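Local coordinates for fiber protein (PDB 4UMI) that forms the trimeric head of the vertex spike of snake adenovirus 1 and probably attaches the virion to a receptor on the host cell, at residues I107-Q112 with A150-E155; L136-G141 with W168-P173; D142-P147 with L188-S193; E155-L160 with V179-G184. All blocks are in the same frame, centred on the assembly; numbering follows the deposited sequence. Where two conformers were deposited one is given.

Contact 1: residues I107-Q112 with A150-E155; sequences IAEELQ and APASAE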
loop_
_atom_site.group_PDB
_atom_site.type_symbol
_atom_site.label_atom_id
_atom_site.label_comp_id
_atom_site.label_asym_id
_atom_site.label_seq_id
_atom_site.Cartn_x
_atom_site.Cartn_y
_atom_site.Cartn_z
ATOM N N ILE A 107 15.885 -3.317 0.713
ATOM C CA ILE A 107 16.613 -3.482 1.970
ATOM C C ILE A 107 15.650 -3.284 3.140
ATOM O O ILE A 107 14.629 -2.637 3.007
ATOM C CB ILE A 107 17.797 -2.469 2.104
ATOM C CG1 ILE A 107 17.342 -1.002 2.093
ATOM C CG2 ILE A 107 18.851 -2.708 1.039
ATOM C CD1 ILE A 107 18.396 0.057 2.387
ATOM N N ALA A 108 15.972 -3.811 4.298
ATOM C CA ALA A 108 15.202 -3.626 5.498
ATOM C C ALA A 108 16.114 -3.465 6.678
ATOM O O ALA A 108 17.247 -3.964 6.681
ATOM C CB ALA A 108 14.257 -4.764 5.746
ATOM N N GLU A 109 15.621 -2.793 7.719
ATOM C CA GLU A 109 16.452 -2.462 8.875
ATOM C C GLU A 109 15.539 -2.292 10.084
ATOM O O GLU A 109 14.433 -1.752 9.954
ATOM C CB GLU A 109 17.155 -1.149 8.539
ATOM C CG GLU A 109 18.203 -0.674 9.488
ATOM C CD GLU A 109 18.950 0.471 8.855
ATOM O OE1 GLU A 109 19.255 0.417 7.619
ATOM O OE2 GLU A 109 19.246 1.416 9.598
ATOM N N GLU A 110 16.014 -2.672 11.260
ATOM C CA GLU A 110 15.290 -2.509 12.507
ATOM C C GLU A 110 15.929 -1.367 13.272
ATOM O O GLU A 110 17.151 -1.336 13.406
ATOM C CB GLU A 110 15.371 -3.799 13.318
ATOM C CG GLU A 110 14.523 -3.791 14.570
ATOM C CD GLU A 110 13.083 -4.127 14.310
ATOM O OE1 GLU A 110 12.784 -4.728 13.258
ATOM O OE2 GLU A 110 12.246 -3.776 15.167
ATOM N N LEU A 111 15.107 -0.423 13.725
ATOM C CA LEU A 111 15.543 0.725 14.523
ATOM C C LEU A 111 14.875 0.683 15.881
ATOM O O LEU A 111 13.755 0.236 16.025
ATOM C CB LEU A 111 15.186 2.061 13.859
ATOM C CG LEU A 111 16.034 2.465 12.665
ATOM C CD1 LEU A 111 15.959 1.514 11.498
ATOM C CD2 LEU A 111 15.738 3.857 12.184
ATOM N N GLN A 112 15.596 1.148 16.891
ATOM C CA GLN A 112 15.053 1.150 18.228
ATOM C C GLN A 112 15.457 2.451 18.909
ATOM O O GLN A 112 16.591 2.934 18.754
ATOM C CB GLN A 112 15.588 -0.069 18.982
ATOM C CG GLN A 112 15.019 -0.290 20.369
ATOM C CD GLN A 112 15.537 -1.568 21.012
ATOM O OE1 GLN A 112 15.900 -2.525 20.327
ATOM N NE2 GLN A 112 15.564 -1.589 22.329
ATOM N N ALA A 150 15.810 7.499 16.050
ATOM C CA ALA A 150 16.807 6.441 16.183
ATOM C C ALA A 150 17.834 6.516 15.057
ATOM O O ALA A 150 17.555 7.026 13.979
ATOM C CB ALA A 150 16.137 5.101 16.169
ATOM N N PRO A 151 19.062 6.065 15.344
ATOM C CA PRO A 151 20.089 6.026 14.330
ATOM C C PRO A 151 19.745 5.090 13.198
ATOM O O PRO A 151 19.230 3.997 13.441
ATOM C CB PRO A 151 21.310 5.481 15.082
ATOM C CG PRO A 151 20.990 5.556 16.522
ATOM C CD PRO A 151 19.511 5.517 16.636
ATOM N N ALA A 152 19.995 5.545 11.976
ATOM C CA ALA A 152 19.761 4.750 10.770
ATOM C C ALA A 152 21.091 4.500 10.076
ATOM O O ALA A 152 22.013 5.308 10.177
ATOM C CB ALA A 152 18.849 5.510 9.852
ATOM N N SER A 153 21.184 3.392 9.356
ATOM C CA SER A 153 22.381 3.109 8.556
ATOM C C SER A 153 22.659 4.191 7.513
ATOM O O SER A 153 21.772 4.957 7.128
ATOM C CB SER A 153 22.241 1.771 7.845
ATOM O OG SER A 153 21.281 1.810 6.808
ATOM N N ALA A 154 23.898 4.248 7.026
ATOM C CA ALA A 154 24.218 5.148 5.943
ATOM C C ALA A 154 23.374 4.857 4.721
ATOM O O ALA A 154 22.967 5.764 4.013
ATOM C CB ALA A 154 25.681 5.017 5.588
ATOM N N GLU A 155 23.137 3.575 4.444
ATOM C CA GLU A 155 22.379 3.208 3.250
ATOM C C GLU A 155 20.934 3.666 3.352
ATOM O O GLU A 155 20.410 4.263 2.407
ATOM C CB GLU A 155 22.447 1.715 3.012
ATOM C CG GLU A 155 21.848 1.312 1.678
ATOM C CD GLU A 155 22.087 -0.147 1.287
ATOM O OE1 GLU A 155 22.581 -0.950 2.097
ATOM O OE2 GLU A 155 21.723 -0.478 0.150
HETATM O O HOH W 1 19.688 0.981 12.313
HETATM O O HOH W 2 18.291 2.218 15.620
#

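Contact 2: residues L136-G141 with W168-P173; sequences LFAYSG and WLIAFP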
loop_
_atom_site.group_PDB
_atom_site.type_symbol
_atom_site.label_atom_id
_atom_site.label_comp_id
_atom_site.label_asym_id
_atom_site.label_seq_id
_atom_site.Cartn_x
_atom_site.Cartn_y
_atom_site.Cartn_z
ATOM N N LEU A 136 9.057 3.594 0.866
ATOM C CA LEU A 136 9.390 3.324 2.253
ATOM C C LEU A 136 8.212 2.583 2.915
ATOM O O LEU A 136 7.107 3.123 2.915
ATOM C CB LEU A 136 9.661 4.620 2.995
ATOM C CG LEU A 136 10.077 4.462 4.447
ATOM C CD1 LEU A 136 11.462 3.834 4.579
ATOM C CD2 LEU A 136 10.035 5.809 5.172
ATOM N N PHE A 137 8.459 1.419 3.478
ATOM C CA PHE A 137 7.493 0.684 4.247
ATOM C C PHE A 137 7.921 0.780 5.708
ATOM O O PHE A 137 9.101 0.703 6.024
ATOM C CB PHE A 137 7.465 -0.793 3.834
ATOM C CG PHE A 137 7.080 -1.057 2.421
ATOM C CD1 PHE A 137 8.019 -1.151 1.396
ATOM C CD2 PHE A 137 5.757 -1.319 2.117
ATOM C CE1 PHE A 137 7.582 -1.482 0.117
ATOM C CE2 PHE A 137 5.348 -1.623 0.844
ATOM C CZ PHE A 137 6.255 -1.690 -0.165
ATOM N N ALA A 138 6.935 0.989 6.580
ATOM C CA ALA A 138 7.222 1.103 8.010
ATOM C C ALA A 138 6.246 0.262 8.825
ATOM O O ALA A 138 5.048 0.259 8.527
ATOM C CB ALA A 138 7.080 2.544 8.459
ATOM N N TYR A 139 6.741 -0.413 9.853
ATOM C CA TYR A 139 5.898 -1.212 10.738
ATOM C C TYR A 139 6.402 -1.133 12.160
ATOM O O TYR A 139 7.606 -1.193 12.402
ATOM C CB TYR A 139 5.926 -2.707 10.320
ATOM C CG TYR A 139 5.321 -3.616 11.376
ATOM C CD1 TYR A 139 3.956 -3.684 11.555
ATOM C CD2 TYR A 139 6.115 -4.350 12.248
ATOM C CE1 TYR A 139 3.379 -4.430 12.567
ATOM C CE2 TYR A 139 5.552 -5.103 13.250
ATOM C CZ TYR A 139 4.188 -5.145 13.404
ATOM O OH TYR A 139 3.596 -5.870 14.408
ATOM N N SER A 140 5.482 -0.982 13.123
ATOM C CA SER A 140 5.842 -1.245 14.507
ATOM C C SER A 140 4.653 -1.934 15.175
ATOM O O SER A 140 3.528 -1.512 14.974
ATOM C CB SER A 140 6.130 0.051 15.252
ATOM O OG SER A 140 6.425 -0.193 16.613
ATOM N N GLY A 141 4.946 -2.858 16.079
ATOM C CA GLY A 141 3.910 -3.445 16.912
ATOM C C GLY A 141 3.572 -2.559 18.109
ATOM O O GLY A 141 2.597 -2.791 18.812
ATOM N N TRP A 168 9.106 12.233 4.123
ATOM C CA TRP A 168 8.159 11.234 3.628
ATOM C C TRP A 168 6.891 11.298 4.468
ATOM O O TRP A 168 6.865 10.894 5.617
ATOM C CB TRP A 168 8.761 9.860 3.776
ATOM C CG TRP A 168 10.071 9.645 3.045
ATOM C CD1 TRP A 168 11.266 10.249 3.326
ATOM C CD2 TRP A 168 10.295 8.804 1.897
ATOM N NE1 TRP A 168 12.215 9.815 2.435
ATOM C CE2 TRP A 168 11.661 8.929 1.545
ATOM C CE3 TRP A 168 9.481 7.942 1.152
ATOM C CZ2 TRP A 168 12.218 8.247 0.433
ATOM C CZ3 TRP A 168 10.031 7.279 0.053
ATOM C CH2 TRP A 168 11.395 7.441 -0.279
ATOM N N LEU A 169 5.826 11.727 3.831
ATOM C CA LEU A 169 4.513 11.748 4.424
ATOM C C LEU A 169 3.956 10.354 4.360
ATOM O O LEU A 169 3.962 9.737 3.297
ATOM C CB LEU A 169 3.650 12.745 3.648
ATOM C CG LEU A 169 2.233 12.944 4.118
ATOM C CD1 LEU A 169 2.201 13.519 5.530
ATOM C CD2 LEU A 169 1.473 13.847 3.141
ATOM N N ILE A 170 3.524 9.795 5.482
ATOM C CA ILE A 170 3.135 8.415 5.572
ATOM C C ILE A 170 1.860 8.230 6.354
ATOM O O ILE A 170 1.702 8.769 7.440
ATOM C CB ILE A 170 4.290 7.558 6.115
ATOM C CG1 ILE A 170 3.958 6.071 6.115
ATOM C CG2 ILE A 170 4.755 7.996 7.486
ATOM C CD1 ILE A 170 5.180 5.168 6.155
ATOM N N ALA A 171 0.915 7.479 5.817
ATOM C CA ALA A 171 -0.317 7.144 6.480
ATOM C C ALA A 171 -0.225 5.811 7.198
ATOM O O ALA A 171 0.119 4.804 6.616
ATOM C CB ALA A 171 -1.480 7.090 5.497
ATOM N N PHE A 172 -0.582 5.808 8.477
ATOM C CA PHE A 172 -0.790 4.597 9.260
ATOM C C PHE A 172 -2.295 4.473 9.545
ATOM O O PHE A 172 -3.024 5.436 9.323
ATOM C CB PHE A 172 0.017 4.673 10.579
ATOM C CG PHE A 172 1.492 4.690 10.409
ATOM C CD1 PHE A 172 2.174 3.527 10.069
ATOM C CD2 PHE A 172 2.221 5.860 10.557
ATOM C CE1 PHE A 172 3.567 3.514 9.952
ATOM C CE2 PHE A 172 3.599 5.826 10.402
ATOM C CZ PHE A 172 4.251 4.675 10.079
ATOM N N PRO A 173 -2.753 3.359 10.076
ATOM C CA PRO A 173 -4.205 3.251 10.217
ATOM C C PRO A 173 -4.811 4.309 11.133
ATOM O O PRO A 173 -5.897 4.820 10.850
ATOM C CB PRO A 173 -4.401 1.853 10.762
ATOM C CG PRO A 173 -3.282 1.085 10.138
ATOM C CD PRO A 173 -2.091 2.052 10.183
#

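Contact 3: residues D142-P147 with L188-S193; sequences DGLTGP and LEISRS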
loop_
_atom_site.group_PDB
_atom_site.type_symbol
_atom_site.label_atom_id
_atom_site.label_comp_id
_atom_site.label_asym_id
_atom_site.label_seq_id
_atom_site.Cartn_x
_atom_site.Cartn_y
_atom_site.Cartn_z
ATOM N N ASP A 142 4.441 -1.647 18.414
ATOM C CA ASP A 142 4.329 -0.804 19.579
ATOM C C ASP A 142 3.357 0.325 19.377
ATOM O O ASP A 142 2.943 0.642 18.253
ATOM C CB ASP A 142 5.703 -0.260 19.921
ATOM C CG ASP A 142 6.706 -1.362 20.283
ATOM O OD1 ASP A 142 6.298 -2.352 20.966
ATOM O OD2 ASP A 142 7.894 -1.261 19.849
ATOM N N GLY A 143 2.913 0.887 20.476
ATOM C CA GLY A 143 2.305 2.195 20.449
ATOM C C GLY A 143 3.397 3.241 20.433
ATOM O O GLY A 143 4.578 2.988 20.735
ATOM N N LEU A 144 3.010 4.429 20.059
ATOM C CA LEU A 144 3.957 5.498 20.005
ATOM C C LEU A 144 3.319 6.693 20.643
ATOM O O LEU A 144 2.257 7.156 20.199
ATOM C CB LEU A 144 4.369 5.671 18.550
ATOM C CG LEU A 144 5.553 6.527 18.221
ATOM C CD1 LEU A 144 6.831 6.054 18.865
ATOM C CD2 LEU A 144 5.690 6.641 16.722
ATOM N N THR A 145 4.000 7.219 21.673
ATOM C CA THR A 145 3.506 8.299 22.525
ATOM C C THR A 145 4.182 9.668 22.210
ATOM O O THR A 145 3.970 10.684 22.914
ATOM C CB THR A 145 3.814 7.995 23.998
ATOM O OG1 THR A 145 5.240 7.984 24.186
ATOM C CG2 THR A 145 3.208 6.664 24.473
ATOM N N GLY A 146 5.037 9.700 21.203
ATOM C CA GLY A 146 5.749 10.912 20.799
ATOM C C GLY A 146 6.601 10.540 19.598
ATOM O O GLY A 146 6.568 9.411 19.122
ATOM N N PRO A 147 7.373 11.489 19.070
ATOM C CA PRO A 147 8.191 11.201 17.886
ATOM C C PRO A 147 9.166 10.060 18.141
ATOM O O PRO A 147 9.692 9.894 19.228
ATOM C CB PRO A 147 8.897 12.541 17.628
ATOM C CG PRO A 147 8.002 13.559 18.266
ATOM C CD PRO A 147 7.482 12.887 19.480
ATOM N N LEU A 188 10.553 10.101 13.043
ATOM C CA LEU A 188 9.185 9.915 12.572
ATOM C C LEU A 188 8.348 10.776 13.506
ATOM O O LEU A 188 8.207 10.456 14.694
ATOM C CB LEU A 188 8.774 8.443 12.666
ATOM C CG LEU A 188 7.236 8.220 12.502
ATOM C CD1 LEU A 188 6.671 8.603 11.164
ATOM C CD2 LEU A 188 6.828 6.852 12.926
ATOM N N GLU A 189 7.800 11.843 12.953
ATOM C CA GLU A 189 6.895 12.724 13.707
ATOM C C GLU A 189 5.476 12.276 13.453
ATOM O O GLU A 189 5.202 11.863 12.347
ATOM C CB GLU A 189 7.052 14.170 13.211
ATOM C CG GLU A 189 8.423 14.741 13.408
ATOM C CD GLU A 189 8.443 16.234 13.484
ATOM O OE1 GLU A 189 7.521 16.921 12.932
ATOM O OE2 GLU A 189 9.407 16.716 14.110
ATOM N N ILE A 190 4.596 12.352 14.441
ATOM C CA ILE A 190 3.255 11.830 14.326
ATOM C C ILE A 190 2.177 12.843 14.661
ATOM O O ILE A 190 2.328 13.687 15.499
ATOM C CB ILE A 190 3.048 10.554 15.179
ATOM C CG1 ILE A 190 3.390 10.794 16.663
ATOM C CG2 ILE A 190 3.922 9.460 14.644
ATOM C CD1 ILE A 190 3.156 9.610 17.548
ATOM N N SER A 191 1.057 12.730 13.978
ATOM C CA SER A 191 -0.062 13.666 14.084
ATOM C C SER A 191 -0.809 13.542 15.388
ATOM O O SER A 191 -1.447 14.486 15.804
ATOM C CB SER A 191 -1.038 13.509 12.897
ATOM O OG SER A 191 -1.624 12.221 12.878
ATOM N N ARG A 192 -0.768 12.371 15.964
ATOM C CA ARG A 192 -1.487 12.048 17.167
ATOM C C ARG A 192 -0.779 10.860 17.810
ATOM O O ARG A 192 -0.042 10.146 17.104
ATOM C CB ARG A 192 -2.950 11.785 16.917
ATOM C CG ARG A 192 -3.169 10.516 16.177
ATOM C CD ARG A 192 -4.638 10.120 16.200
ATOM N NE ARG A 192 -5.429 11.078 15.438
ATOM C CZ ARG A 192 -6.737 11.276 15.566
ATOM N NH1 ARG A 192 -7.450 10.602 16.459
ATOM N NH2 ARG A 192 -7.343 12.181 14.801
ATOM N N SER A 193 -0.961 10.646 19.102
ATOM C CA SER A 193 -0.445 9.471 19.730
ATOM C C SER A 193 -1.094 8.252 19.106
ATOM O O SER A 193 -2.265 8.292 18.740
ATOM C CB SER A 193 -0.698 9.544 21.237
ATOM O OG SER A 193 0.027 10.684 21.724
HETATM O O HOH W 3 1.409 10.730 24.080
#

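Contact 4: residues E155-L160 with V179-G184; sequences ELSSFL and VSVDEG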
loop_
_atom_site.group_PDB
_atom_site.type_symbol
_atom_site.label_atom_id
_atom_site.label_comp_id
_atom_site.label_asym_id
_atom_site.label_seq_id
_atom_site.Cartn_x
_atom_site.Cartn_y
_atom_site.Cartn_z
ATOM N N GLU A 155 23.137 3.575 4.444
ATOM C CA GLU A 155 22.379 3.208 3.250
ATOM C C GLU A 155 20.934 3.666 3.352
ATOM O O GLU A 155 20.410 4.263 2.407
ATOM C CB GLU A 155 22.447 1.715 3.012
ATOM C CG GLU A 155 21.848 1.312 1.678
ATOM C CD GLU A 155 22.087 -0.147 1.287
ATOM O OE1 GLU A 155 22.581 -0.950 2.097
ATOM O OE2 GLU A 155 21.723 -0.478 0.150
ATOM N N LEU A 156 20.298 3.405 4.495
ATOM C CA LEU A 156 18.912 3.867 4.669
ATOM C C LEU A 156 18.832 5.393 4.661
ATOM O O LEU A 156 17.915 5.977 4.062
ATOM C CB LEU A 156 18.313 3.302 5.938
ATOM C CG LEU A 156 16.845 3.638 6.182
ATOM C CD1 LEU A 156 15.927 3.235 5.037
ATOM C CD2 LEU A 156 16.381 2.988 7.467
ATOM N N SER A 157 19.829 6.032 5.277
ATOM C CA SER A 157 19.871 7.465 5.333
ATOM C C SER A 157 19.966 8.039 3.924
ATOM O O SER A 157 19.282 9.000 3.609
ATOM C CB SER A 157 21.033 7.957 6.208
ATOM O OG SER A 157 20.843 7.599 7.571
ATOM N N SER A 158 20.817 7.447 3.067
ATOM C CA SER A 158 20.943 7.859 1.675
ATOM C C SER A 158 19.602 7.761 0.948
ATOM O O SER A 158 19.189 8.674 0.246
ATOM C CB SER A 158 21.999 6.988 0.967
ATOM O OG SER A 158 22.166 7.346 -0.399
ATOM N N PHE A 159 18.921 6.632 1.112
ATOM C CA PHE A 159 17.631 6.426 0.442
ATOM C C PHE A 159 16.630 7.508 0.899
ATOM O O PHE A 159 15.929 8.093 0.092
ATOM C CB PHE A 159 17.121 5.054 0.838
ATOM C CG PHE A 159 15.765 4.714 0.278
ATOM C CD1 PHE A 159 15.630 4.133 -0.947
ATOM C CD2 PHE A 159 14.613 4.990 1.012
ATOM C CE1 PHE A 159 14.401 3.779 -1.456
ATOM C CE2 PHE A 159 13.401 4.639 0.507
ATOM C CZ PHE A 159 13.293 4.040 -0.713
ATOM N N LEU A 160 16.560 7.754 2.204
ATOM C CA LEU A 160 15.577 8.686 2.749
ATOM C C LEU A 160 15.842 10.135 2.321
ATOM O O LEU A 160 14.905 10.914 2.067
ATOM C CB LEU A 160 15.526 8.589 4.254
ATOM C CG LEU A 160 14.931 7.279 4.769
ATOM C CD1 LEU A 160 15.114 7.176 6.256
ATOM C CD2 LEU A 160 13.461 7.119 4.407
ATOM N N VAL A 179 8.457 11.069 8.007
ATOM C CA VAL A 179 9.769 10.526 8.238
ATOM C C VAL A 179 10.826 11.405 7.567
ATOM O O VAL A 179 10.674 11.803 6.418
ATOM C CB VAL A 179 9.897 9.106 7.645
ATOM C CG1 VAL A 179 11.287 8.545 7.832
ATOM C CG2 VAL A 179 8.913 8.142 8.284
ATOM N N SER A 180 11.885 11.699 8.303
ATOM C CA SER A 180 13.016 12.438 7.740
ATOM C C SER A 180 14.282 11.928 8.423
ATOM O O SER A 180 14.240 11.175 9.402
ATOM C CB SER A 180 12.830 13.929 8.000
ATOM O OG SER A 180 12.850 14.226 9.376
ATOM N N VAL A 181 15.429 12.283 7.859
ATOM C CA VAL A 181 16.696 11.892 8.454
ATOM C C VAL A 181 17.621 13.113 8.500
ATOM O O VAL A 181 17.607 13.940 7.595
ATOM C CB VAL A 181 17.326 10.694 7.693
ATOM C CG1 VAL A 181 17.732 11.075 6.277
ATOM C CG2 VAL A 181 18.487 10.083 8.457
ATOM N N ASP A 182 18.415 13.189 9.563
ATOM C CA ASP A 182 19.400 14.271 9.698
ATOM C C ASP A 182 20.612 13.699 10.387
ATOM O O ASP A 182 20.521 13.169 11.498
ATOM C CB ASP A 182 18.781 15.425 10.483
ATOM C CG ASP A 182 19.660 16.659 10.541
ATOM O OD1 ASP A 182 20.617 16.785 9.754
ATOM O OD2 ASP A 182 19.349 17.516 11.386
ATOM N N GLU A 183 21.764 13.803 9.710
ATOM C CA GLU A 183 23.040 13.310 10.243
ATOM C C GLU A 183 22.896 11.872 10.749
ATOM O O GLU A 183 23.334 11.529 11.853
ATOM C CB GLU A 183 23.580 14.267 11.331
ATOM C CG GLU A 183 24.224 15.510 10.743
ATOM C CD GLU A 183 24.569 16.589 11.757
ATOM O OE1 GLU A 183 24.515 16.328 12.983
ATOM O OE2 GLU A 183 24.898 17.712 11.311
ATOM N N GLY A 184 22.216 11.048 9.951
ATOM C CA GLY A 184 22.097 9.641 10.240
ATOM C C GLY A 184 21.085 9.282 11.325
ATOM O O GLY A 184 21.076 8.155 11.809
#

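Contact 1: residues I107-Q112 with A150-E155
Glu109 of strand 101-112 holds Ser153, the N-cap residue of helix 154-161, with both carboxylate oxygens, and so joins one sheet of the head's beta-sandwich to the segment that leads from strand 148-151 into the helix. Ser153 N donates to Glu109 OE2 at 2.8 Å, nearly straight (169° at the hydrogen) and on the syn lone pair. Ser153 OG donates to Glu109 OE1 at 2.6 Å, also from the syn side but 21° out of the carboxylate plane. Two bonds to one serine fix the rotation of the carboxylate. The extended chain of Glu109, its CG anti to the backbone N (chi1 -172°), spans 8.1 Å between Glu109 CA and Ser153 CA. In the next shell Ser153 OG accepts from Leu156 N, the cap itself, and the helix start probably favours the carboxylate charge, partly offset by Glu155. Aliphatic packing flanks the pair: Ile107 CD1 lies 3.7 Å from Glu155 CG, a methylene, where Pro97 and Leu96 of the second subunit pack, and Leu111 CB is 3.9 Å from Ala150 CB. One water donates to Glu109 OE2 and Pro151 O; another accepts from Gln112 N and donates to Pro151 O, 3.0 Å from that oxygen.

Contact 2: residues L136-G141 with W168-P173
The buried layer between strands 131-140 and 168-172 is built from Leu136 and Ala138 on one strand and Trp168, Ile170 and Phe172 on the other. Leu136 CB approaches the indole of Trp168 obliquely, 3.8 Å from Trp168 CE3. With its CG anti to the backbone N (chi1 -178°), Leu136 sends a second atom over the ring: CD2 sits 4.2 Å above the plane of the Trp168 indole, displaced toward its rim. Ala138 has a single methyl, and two side chains reach it. Ile170 CD1 stops 4.0 Å from Ala138 CB, and Phe172 brings its far end, CZ, to 3.9 Å from the same Ala138 CB. The Phe172 ring also meets the backbone, for Ala138 O lies in the ring plane at its edge, 3.8 Å from Phe172 CE1, while Ile170 CG1 lies over the outer part of one face of that ring.

This is face-to-face packing of the two antiparallel sheets of the head's beta-sandwich. The strand axes pass 9.1 Å apart at -45°, too far for backbone pairing, which stays within each sheet, as when Leu136 and Ala138 pair with Ser202 and Gly200. A side-chain bond from Ser202 OG to Leu169 O does link the sheets. The indole is fixed from its polar edge, where Trp168 NE1 bonds Leu160 O, and Phe159 and His163 add ring contacts. The other face of strand 131-140 serves the trimer: Phe137 makes a cation-pi contact with Lys133 of the second subunit, and Tyr139 packs on Tyr204 of that subunit.

Contact 3: residues D142-P147 with L188-S193
Leu144 reaches over to Ile190 and Leu188 through the far part of its side chain. Its CB does not point at strand 185-190, but CG stands anti to the backbone N (chi1 -168°), which turns the branch point toward the strand. Leu144 CG then lies 4.0 Å from Ile190 CD1. At the tip, Leu144 CD2 touches two side chains lying to one side, 3.9 Å from Ile190 CG2 and 4.0 Å from Leu188 CD2. Val117, Phe119 and Val197 also pack on this leucine.

Segment 142-147 is the connection by which the chain leaves strand 131-140 in one sheet of the sandwich for strand 148-151 in the other, and it passes the end of strand 185-190. Ile190 CD1 touches the backbone of this loop at two carbonyls, 3.7 Å from Leu144 O and 3.8 Å from Gly146 O. Polar contact is mostly weak: Pro147 CA approaches Leu188 O at 3.3 Å as a CA-H...O contact, bent to 125° at the hydrogen, just before Phe148 takes up regular backbone pairing with Leu188. Ser193 CA makes a similar approach to Leu144 O at 3.6 Å. On the solvent-exposed side a water donates to Thr145 O and bonds Ser193 OG, 2.7 Å from that hydroxyl.

Contact 4: residues E155-L160 with V179-G184
Ser157 and Leu160, one turn apart on helix 154-161, rest against Val179 and Val181 of strand 175-182 and Gly184 in the turn that follows, where the helix packs against strands of both sheets of the beta-sandwich. The axes of the short segments come within 8.3 Å at a crossing angle of -119°, so the helix lies across the strand.

The apolar contacts run through Leu160. Its CB is 3.9 Å from Val181 CG1, and its CD2 lies farther along the strand, 4.3 Å from Val179 CG1. Leu186 and Leu136 pack on both Leu160 and Val179, so the pair continues into the space between the sheets. Val181 was modelled in two conformers, so its approaches to Leu160 and to Ser157 hold for one of them and are less certain than the contact with Val179.

A backbone bond holds Leu160 in place: Leu160 N donates to Leu156 O at 2.9 Å.

Mixed polar and apolar contacts gather round Ser157. Its hydroxyl stands anti to its own carbonyl carbon (chi1 -66°) and is bonded to the backbone oxygen of the N-cap residue, Ser153, one turn back. In the given conformer Val181 CG2 sits 3.5 Å from Ser157 OG. Beyond it the hairpin turns through Glu183 and Gly184, whose positive phi angles fit a type I' turn. That brings Gly184 CA to 3.6 Å from Ser157 OG.

How the contacts relate
All four contacts lie in the head domain. Contacts 1 and 2 tie its two antiparallel sheets together at separate places, their centres 14 Å apart without touching, and their segments alternate along the chain. Segment 142-147 of contact 3 leads almost directly into 150-155 of contact 1. Contact 1 closes before contact 4 opens; the two share Glu155 and helix 154-161, with centres 9 Å apart and a probable backbone bond from Ala152 to Gly184. Contact 4 is nested in the loop closed by contact 3, their centres about 19 Å apart, yet Val179 and Leu188 meet in the interior. Contact 2 adjoins both. Contacts 1, 2 and 4 also reach the second subunit, while contact 3 meets no other chain of the trimer.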